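Local coordinates for protein extragenic suppressor (Pyrococcus furiosus, PDB 1XI6) that catalyses the magnesium-dependent hydrolysis of fructose 1,6-bisphosphate to fructose 6-phosphate and phosphate, at residues S110-K115 / I211-I216; P119-I124 / E134-E139. All coordinates share one frame; numbering follows the deposited sequence.

Overall arrangement
Both contacts are built on one mixed beta-sheet, in which the strands of 110-115 and 119-124 are antiparallel neighbours. Contact 1 lays helix segment 211-216 over one face of this sheet. Contact 2 carries the sheet on to 134-136 as a hairpin, within the chain loop that contact 1 closes. Their centres are about 7 Å apart, and the probable hydrogen bond from Ile-123 N to Leu-111 O, at 2.9 Å, joins the two directly. Contact 1 lies nearer the probable metal site: the side chain of Ser-110 is about 3 Å from that of Asp-92, a magnesium ligand by similarity, while about 10 Å separates the side chains of Ile-123 and Asp-92.

Contact 1. Residues S110-K115 / I211-I216; sequences SLAVFK and IAAGTI
The ring of Phe-114 meets Ile-216 obliquely, Phe-114 CZ lying 4.1 Å from Ile-216 CD1. Around the same ring, Phe-237 makes an edge-to-face (T-shaped) pair, and the Phe-114 side chain also touches Ile-90, Pro-119 and Ile-235. With CG anti to the carbonyl carbon (chi1 -64°), the ring reaches the helix although the Phe-114 backbone does not point its CB there.

This is the sheet-on-helix layer of the inositol monophosphatase superfamily, an alternating alpha-beta-alpha-beta-alpha sandwich. The helix containing 211-216 lies between two sheets: strand 110-115 belongs to one, while Ile-211 packs on Leu-243 and Val-245 of the other. Strand and helix segments run at 73° to each other, their axes 7.1 Å apart at closest approach. Alanines on both sides suit so close an approach. The CB of Ala-112 sits among three helix residues: Ala-212 CB is 4.1 Å from Ala-112 CB, Ala-213 CB comes equally near, and Ile-216 CD1 lies 3.9 Å from Ala-112 CB. Ile-216 CD1 thus bridges Ala-112 and Phe-114. Further back along the strand, Ser-110 CB rests 3.9 Å from Ala-213 CB, and the latter also touches the carbonyl oxygen of Leu-111. All of these contacts are van der Waals, in a buried setting. Ser-110 also touches Asp-92, and the helix carries Asp-210; both aspartates probably bind magnesium, as in relatives, so the packing lies beside the probable metal site.

The helix kinks at Ala-213 and Gly-214, whose N atoms make no hydrogen bond back to the turn before. Across that kink Ile-211 O accepts twice from Thr-215: Thr-215 N bonds to Ile-211 O at 2.8 Å, and Thr-215 OG1, 2.7 Å from that oxygen, comes in 47° above the carbonyl plane.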
loop_
_atom_site.group_PDB
_atom_site.type_symbol
_atom_site.label_atom_id
_atom_site.label_comp_id
_atom_site.label_asym_id
_atom_site.label_seq_id
_atom_site.Cartn_x
_atom_site.Cartn_y
_atom_site.Cartn_z
ATOM N N SER A 110 3.846 1.765 -4.704
ATOM C CA SER A 110 3.751 2.585 -3.481
ATOM C C SER A 110 5.098 2.993 -2.868
ATOM O O SER A 110 6.092 2.270 -2.979
ATOM C CB SER A 110 2.844 1.923 -2.431
ATOM O OG SER A 110 3.453 0.789 -1.861
ATOM N N LEU A 111 5.109 4.162 -2.235
ATOM C CA LEU A 111 6.270 4.676 -1.527
ATOM C C LEU A 111 5.827 5.287 -0.227
ATOM O O LEU A 111 4.916 6.095 -0.213
ATOM C CB LEU A 111 6.983 5.760 -2.342
ATOM C CG LEU A 111 7.549 5.441 -3.725
ATOM C CD1 LEU A 111 8.015 6.707 -4.370
ATOM C CD2 LEU A 111 8.691 4.432 -3.644
ATOM N N ALA A 112 6.478 4.898 0.862
ATOM C CA ALA A 112 6.281 5.543 2.163
ATOM C C ALA A 112 7.608 6.128 2.651
ATOM O O ALA A 112 8.608 5.424 2.729
ATOM C CB ALA A 112 5.696 4.557 3.176
ATOM N N VAL A 113 7.603 7.422 2.959
ATOM C CA VAL A 113 8.821 8.177 3.291
ATOM C C VAL A 113 8.802 8.631 4.745
ATOM O O VAL A 113 7.917 9.387 5.171
ATOM C CB VAL A 113 8.994 9.419 2.370
ATOM C CG1 VAL A 113 10.147 10.305 2.835
ATOM C CG2 VAL A 113 9.202 8.989 0.927
ATOM N N PHE A 114 9.790 8.165 5.498
ATOM C CA PHE A 114 9.919 8.524 6.905
ATOM C C PHE A 114 11.104 9.449 7.130
ATOM O O PHE A 114 12.166 9.280 6.520
ATOM C CB PHE A 114 10.071 7.273 7.766
ATOM C CG PHE A 114 8.879 6.366 7.741
ATOM C CD1 PHE A 114 8.671 5.483 6.676
ATOM C CD2 PHE A 114 7.967 6.374 8.788
ATOM C CE1 PHE A 114 7.560 4.631 6.654
ATOM C CE2 PHE A 114 6.855 5.526 8.774
ATOM C CZ PHE A 114 6.653 4.656 7.704
ATOM N N LYS A 115 10.893 10.437 7.994
ATOM C CA LYS A 115 11.973 11.238 8.554
ATOM C C LYS A 115 12.180 10.721 9.967
ATOM O O LYS A 115 11.391 11.019 10.871
ATOM C CB LYS A 115 11.602 12.719 8.567
ATOM C CG LYS A 115 12.724 13.616 9.023
ATOM C CD LYS A 115 12.304 15.066 9.034
ATOM C CE LYS A 115 13.489 15.961 8.735
ATOM N NZ LYS A 115 13.406 17.247 9.479
ATOM N N ILE A 211 1.791 -2.785 3.539
ATOM C CA ILE A 211 0.702 -2.014 4.140
ATOM C C ILE A 211 1.079 -0.603 4.604
ATOM O O ILE A 211 0.203 0.192 4.931
ATOM C CB ILE A 211 0.031 -2.807 5.277
ATOM C CG1 ILE A 211 1.003 -3.015 6.442
ATOM C CG2 ILE A 211 -0.492 -4.151 4.745
ATOM C CD1 ILE A 211 0.316 -3.074 7.785
ATOM N N ALA A 212 2.371 -0.295 4.610
ATOM C CA ALA A 212 2.879 0.981 5.101
ATOM C C ALA A 212 2.200 2.208 4.473
ATOM O O ALA A 212 1.492 2.943 5.166
ATOM C CB ALA A 212 4.391 1.050 4.936
ATOM N N ALA A 213 2.404 2.416 3.175
ATOM C CA ALA A 213 1.839 3.572 2.470
ATOM C C ALA A 213 0.308 3.631 2.572
ATOM O O ALA A 213 -0.262 4.698 2.791
ATOM C CB ALA A 213 2.289 3.583 1.022
ATOM N N GLY A 214 -0.337 2.475 2.430
ATOM C CA GLY A 214 -1.784 2.360 2.536
ATOM C C GLY A 214 -2.347 2.676 3.909
ATOM O O GLY A 214 -3.464 3.189 4.006
ATOM N N THR A 215 -1.588 2.359 4.965
ATOM C CA THR A 215 -1.941 2.749 6.340
ATOM C C THR A 215 -1.894 4.266 6.493
ATOM O O THR A 215 -2.838 4.878 6.991
ATOM C CB THR A 215 -0.990 2.141 7.390
ATOM O OG1 THR A 215 -1.013 0.714 7.303
ATOM N N ILE A 216 -0.791 4.862 6.052
ATOM C CA ILE A 216 -0.592 6.295 6.174
ATOM C C ILE A 216 -1.726 7.033 5.472
ATOM O O ILE A 216 -2.352 7.907 6.076
ATOM C CB ILE A 216 0.797 6.728 5.657
ATOM C CG1 ILE A 216 1.889 6.044 6.482
ATOM C CG2 ILE A 216 0.949 8.245 5.698
ATOM C CD1 ILE A 216 3.244 5.974 5.803
#

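Contact 2. Residues P119-I124 / E134-E139; sequences PIYAII and EGIPGE
Tyr-121 and Glu-134 make the polar side-chain link, OH donating to OE2 over 2.6 Å. The phenol hydroxyl reaches OE2 on its anti side, 26° out of the carboxylate plane, and ring and carboxylate stand nearly perpendicular, 83° apart. OE2 also forms a salt bridge with Arg-15 of helix 11-28, so one buried oxygen serves both a hydroxyl and a guanidinium; the positive charge probably helps keep the carboxylate ionised. An alanine in place of Tyr-121 would probably leave OE2 without its hydroxyl donor and open a gap beside Ile-136 where the ring had been.

The backbone bonds come as a reciprocal pair: Ala-122 N gives to Gly-135 O at 2.9 Å, and Gly-135 N to Ala-122 O at 2.8 Å. Weaker CA-H...O contacts add to them, Tyr-121 CA lying 3.5 Å from Gly-135 O and Glu-134 CA equally far from Ala-122 O. The two N-H...O bonds make Ala-122 and Gly-135 a hydrogen-bonded pair of an antiparallel beta hairpin, with Ile-123 and Glu-134 the next, non-hydrogen-bonded pair. On its other side the strand carries a classic beta bulge, Ile-120 and Tyr-121 both opposite Val-113 of the neighbouring strand.

Apolar contacts surround these bonds. With CG anti to the backbone N (chi1 -162°), the Tyr-121 ring swings back towards the second strand and runs alongside Ile-136, whose CG1 meets the ring edge at CD2, 3.8 Å away. The side chains of Ile-123 and Glu-134 pass at a slant, Ile-123 CG2 4.0 Å from Glu-134 CG, on the face covered by helix 11-28; Ala-122 turns to the opposite face, against Ala-213 and Ile-216. Where the pairing ends, the ring of Pro-137 packs on the backbone of the first strand, CG against Pro-119 O and CD 3.4 Å from Ile-120 O.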
loop_
_atom_site.group_PDB
_atom_site.type_symbol
_atom_site.label_atom_id
_atom_site.label_comp_id
_atom_site.label_asym_id
_atom_site.label_seq_id
_atom_site.Cartn_x
_atom_site.Cartn_y
_atom_site.Cartn_z
ATOM N N PRO A 119 6.342 9.118 9.831
ATOM C CA PRO A 119 5.986 9.210 8.412
ATOM C C PRO A 119 5.740 10.654 7.999
ATOM O O PRO A 119 5.115 11.400 8.747
ATOM C CB PRO A 119 4.684 8.412 8.330
ATOM C CG PRO A 119 4.127 8.441 9.699
ATOM C CD PRO A 119 5.322 8.372 10.590
ATOM N N ILE A 120 6.240 11.047 6.831
ATOM C CA ILE A 120 6.034 12.417 6.331
ATOM C C ILE A 120 5.351 12.477 4.961
ATOM O O ILE A 120 4.827 13.522 4.582
ATOM C CB ILE A 120 7.351 13.263 6.293
ATOM C CG1 ILE A 120 8.404 12.646 5.358
ATOM C CG2 ILE A 120 7.901 13.470 7.709
ATOM C CD1 ILE A 120 9.263 13.684 4.642
ATOM N N TYR A 121 5.365 11.359 4.234
ATOM C CA TYR A 121 4.841 11.283 2.870
ATOM C C TYR A 121 4.632 9.841 2.453
ATOM O O TYR A 121 5.489 8.978 2.687
ATOM C CB TYR A 121 5.804 11.946 1.886
ATOM C CG TYR A 121 5.206 12.310 0.548
ATOM C CD1 TYR A 121 5.822 11.922 -0.632
ATOM C CD2 TYR A 121 4.029 13.055 0.461
ATOM C CE1 TYR A 121 5.293 12.262 -1.868
ATOM C CE2 TYR A 121 3.485 13.399 -0.775
ATOM C CZ TYR A 121 4.124 12.997 -1.931
ATOM O OH TYR A 121 3.592 13.333 -3.148
ATOM N N ALA A 122 3.481 9.588 1.842
ATOM C CA ALA A 122 3.176 8.283 1.281
ATOM C C ALA A 122 2.381 8.486 0.006
ATOM O O ALA A 122 1.559 9.392 -0.075
ATOM C CB ALA A 122 2.411 7.422 2.278
ATOM N N ILE A 123 2.656 7.656 -0.994
ATOM C CA ILE A 123 1.898 7.667 -2.241
ATOM C C ILE A 123 1.468 6.271 -2.681
ATOM O O ILE A 123 2.155 5.284 -2.428
ATOM C CB ILE A 123 2.661 8.342 -3.404
ATOM C CG1 ILE A 123 3.926 7.553 -3.750
ATOM C CG2 ILE A 123 2.979 9.799 -3.069
ATOM C CD1 ILE A 123 4.098 7.287 -5.224
ATOM N N ILE A 124 0.310 6.205 -3.325
ATOM C CA ILE A 124 -0.103 5.029 -4.064
ATOM C C ILE A 124 -0.535 5.514 -5.433
ATOM O O ILE A 124 -1.409 6.370 -5.544
ATOM C CB ILE A 124 -1.215 4.249 -3.349
ATOM C CG1 ILE A 124 -0.644 3.567 -2.111
ATOM C CG2 ILE A 124 -1.816 3.194 -4.274
ATOM C CD1 ILE A 124 -1.649 3.129 -1.111
ATOM N N GLU A 134 -2.210 10.526 -2.227
ATOM C CA GLU A 134 -1.196 11.120 -1.369
ATOM C C GLU A 134 -1.596 11.079 0.091
ATOM O O GLU A 134 -2.731 11.366 0.439
ATOM C CB GLU A 134 -0.897 12.545 -1.801
ATOM C CG GLU A 134 0.110 12.621 -2.917
ATOM C CD GLU A 134 0.282 14.031 -3.431
ATOM O OE1 GLU A 134 -0.679 14.569 -4.025
ATOM O OE2 GLU A 134 1.375 14.608 -3.246
ATOM N N GLY A 135 -0.649 10.704 0.939
ATOM C CA GLY A 135 -0.847 10.701 2.384
ATOM C C GLY A 135 0.192 11.609 2.994
ATOM O O GLY A 135 1.380 11.272 3.009
ATOM N N ILE A 136 -0.261 12.763 3.481
ATOM C CA ILE A 136 0.621 13.828 3.962
ATOM C C ILE A 136 0.241 14.210 5.405
ATOM O O ILE A 136 -0.712 14.986 5.621
ATOM C CB ILE A 136 0.569 15.065 3.017
ATOM C CG1 ILE A 136 0.808 14.643 1.554
ATOM C CG2 ILE A 136 1.560 16.133 3.476
ATOM C CD1 ILE A 136 0.436 15.685 0.499
ATOM N N PRO A 137 0.959 13.644 6.405
ATOM C CA PRO A 137 0.737 14.005 7.814
ATOM C C PRO A 137 0.674 15.517 8.046
ATOM O O PRO A 137 1.526 16.264 7.533
ATOM C CB PRO A 137 1.935 13.365 8.519
ATOM C CG PRO A 137 2.135 12.116 7.729
ATOM C CD PRO A 137 2.000 12.604 6.296
ATOM N N GLY A 138 -0.351 15.946 8.788
ATOM C CA GLY A 138 -0.601 17.367 9.032
ATOM C C GLY A 138 -1.119 18.083 7.800
ATOM O O GLY A 138 -0.925 19.293 7.653
ATOM N N GLU A 139 -1.768 17.325 6.911
ATOM C CA GLU A 139 -2.470 17.854 5.727
ATOM C C GLU A 139 -3.625 16.934 5.317
ATOM O O GLU A 139 -4.598 17.390 4.718
ATOM C CB GLU A 139 -1.517 18.036 4.543
ATOM C CG GLU A 139 -0.798 19.374 4.483
ATOM C CD GLU A 139 -0.008 19.555 3.180
ATOM O OE1 GLU A 139 1.230 19.791 3.247
ATOM O OE2 GLU A 139 -0.625 19.459 2.085
#